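Local coordinates for protein tryptophan synthase alpha chain (Pyrococcus furiosus, PDB 2E09) that cleaves indoleglycerol phosphate by a retro-aldol reaction to indole and glyceraldehyde 3-phosphate, the alpha-subunit step of the last stage in tryptophan biosynthesis, at residues Q19-F24 with F69-A74. The protein carries 1 engineered substitution. Numbering follows the deposited sequence.
Engineered in segment 69-74: Ala-74 (natural residue Glu).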
# COMPACT_ATOMS: atom_id res chain seq x y z
N GLN A 19 2.45 -2.84 -18.26
CA GLN A 19 1.39 -2.16 -19.00
C GLN A 19 0.03 -2.47 -18.36
O GLN A 19 -0.84 -1.60 -18.28
CB GLN A 19 1.39 -2.59 -20.47
CG GLN A 19 0.35 -1.87 -21.31
CD GLN A 19 0.56 -0.36 -21.35
OE1 GLN A 19 -0.37 0.41 -21.13
NE2 GLN A 19 1.78 0.06 -21.65
N SER A 20 -0.15 -3.70 -17.91
CA SER A 20 -1.39 -4.10 -17.26
C SER A 20 -1.55 -3.29 -15.98
O SER A 20 -2.62 -2.74 -15.71
CB SER A 20 -1.37 -5.59 -16.93
OG SER A 20 -1.21 -6.37 -18.08
N THR A 21 -0.49 -3.24 -15.17
CA THR A 21 -0.53 -2.49 -13.92
C THR A 21 -1.02 -1.07 -14.20
O THR A 21 -1.94 -0.58 -13.55
CB THR A 21 0.85 -2.42 -13.25
OG1 THR A 21 1.31 -3.74 -12.91
CG2 THR A 21 0.77 -1.59 -11.98
N LEU A 22 -0.40 -0.43 -15.19
CA LEU A 22 -0.77 0.93 -15.59
C LEU A 22 -2.24 1.00 -15.98
O LEU A 22 -2.95 1.91 -15.57
CB LEU A 22 0.11 1.38 -16.77
CG LEU A 22 -0.18 2.75 -17.41
CD1 LEU A 22 -0.03 3.86 -16.38
CD2 LEU A 22 0.79 2.97 -18.56
N ASN A 23 -2.70 0.02 -16.76
CA ASN A 23 -4.10 -0.01 -17.20
C ASN A 23 -5.03 -0.06 -15.99
O ASN A 23 -6.03 0.64 -15.95
CB ASN A 23 -4.37 -1.25 -18.07
CG ASN A 23 -3.82 -1.12 -19.47
OD1 ASN A 23 -3.88 -2.07 -20.25
ND2 ASN A 23 -3.29 0.05 -19.82
N PHE A 24 -4.68 -0.89 -15.00
CA PHE A 24 -5.50 -1.04 -13.80
C PHE A 24 -5.54 0.26 -12.99
O PHE A 24 -6.60 0.68 -12.54
CB PHE A 24 -4.98 -2.17 -12.91
CG PHE A 24 -4.82 -3.50 -13.62
CD1 PHE A 24 -5.67 -3.86 -14.67
CD2 PHE A 24 -3.81 -4.38 -13.24
CE1 PHE A 24 -5.52 -5.09 -15.32
CE2 PHE A 24 -3.65 -5.61 -13.89
CZ PHE A 24 -4.51 -5.96 -14.93
N PHE A 69 9.03 2.70 -11.58
CA PHE A 69 9.10 4.13 -11.83
C PHE A 69 8.50 4.43 -13.21
O PHE A 69 7.94 5.50 -13.43
CB PHE A 69 10.55 4.62 -11.77
CG PHE A 69 11.21 4.42 -10.44
CD1 PHE A 69 10.60 4.86 -9.27
CD2 PHE A 69 12.46 3.82 -10.35
CE1 PHE A 69 11.22 4.70 -8.03
CE2 PHE A 69 13.09 3.66 -9.12
CZ PHE A 69 12.47 4.10 -7.95
N TRP A 70 8.64 3.48 -14.12
CA TRP A 70 8.09 3.64 -15.46
C TRP A 70 6.57 3.74 -15.33
O TRP A 70 5.94 4.56 -15.99
CB TRP A 70 8.43 2.42 -16.32
CG TRP A 70 7.83 2.45 -17.70
CD1 TRP A 70 8.42 2.91 -18.84
CD2 TRP A 70 6.51 2.03 -18.07
NE1 TRP A 70 7.57 2.79 -19.90
CE2 TRP A 70 6.38 2.26 -19.46
CE3 TRP A 70 5.43 1.48 -17.37
CZ2 TRP A 70 5.21 1.96 -20.17
CZ3 TRP A 70 4.26 1.18 -18.07
CH2 TRP A 70 4.16 1.42 -19.46
N ILE A 71 6.01 2.91 -14.46
CA ILE A 71 4.57 2.87 -14.23
C ILE A 71 4.09 4.15 -13.56
O ILE A 71 3.09 4.74 -13.98
CB ILE A 71 4.19 1.66 -13.35
CG1 ILE A 71 4.58 0.36 -14.07
CG2 ILE A 71 2.69 1.67 -13.06
CD1 ILE A 71 4.33 -0.90 -13.24
N VAL A 72 4.79 4.58 -12.52
CA VAL A 72 4.43 5.79 -11.81
C VAL A 72 4.53 6.99 -12.75
O VAL A 72 3.61 7.80 -12.85
CB VAL A 72 5.36 6.02 -10.59
CG1 VAL A 72 5.02 7.34 -9.91
CG2 VAL A 72 5.23 4.88 -9.62
N LYS A 73 5.64 7.07 -13.47
CA LYS A 73 5.89 8.16 -14.40
C LYS A 73 4.80 8.26 -15.47
O LYS A 73 4.36 9.35 -15.82
CB LYS A 73 7.25 7.98 -15.06
CG LYS A 73 7.71 9.16 -15.87
CD LYS A 73 9.18 9.02 -16.23
CE LYS A 73 10.04 8.86 -14.98
NZ LYS A 73 9.84 9.99 -14.03
N ALA A 74 4.36 7.12 -15.99
CA ALA A 74 3.31 7.12 -17.00
C ALA A 74 1.98 7.53 -16.38
O ALA A 74 1.23 8.32 -16.96
CB ALA A 74 3.19 5.73 -17.64
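Two outer helices of the TIM barrel, 18-28 and 67-76, pack side by side here through Leu-22, Thr-21 and Gln-19 on one and Trp-70, Ile-71 and Ala-74 on the other. The axes of the two short segments come within 9.6 Å and cross at -34°; the contact is mostly apolar packing, and no hydrogen bond joins the two segments. Leu-22 sits at the middle: its CD2 lies 3.8 Å from CB of Ala-74, an engineered residue that is Glu in the natural protein, while also meeting CH2 of Trp-70. The indole of Trp-70 reaches across to Leu-22 and Gln-19 because chi1 of 176° swings CG away from the backbone N, and Lys-18 adds a cation-pi contact to it. A serine in place of Leu-22 would probably open a gap between the helices where its methyls meet Ala-74 and Trp-70, and leave the indole freer to shift. On the more buried side, CD1 of Ile-71 rests 3.8 Å from CB of Thr-21, whose OG1 is hydrogen-bonded to the backbone N of Gly-14. At the more exposed margin the Gln-19 amide stands nearly perpendicular to the indole, planes 85° apart, and its NE2 comes to the ring's edge, 3.5 Å from CH2 of Trp-70.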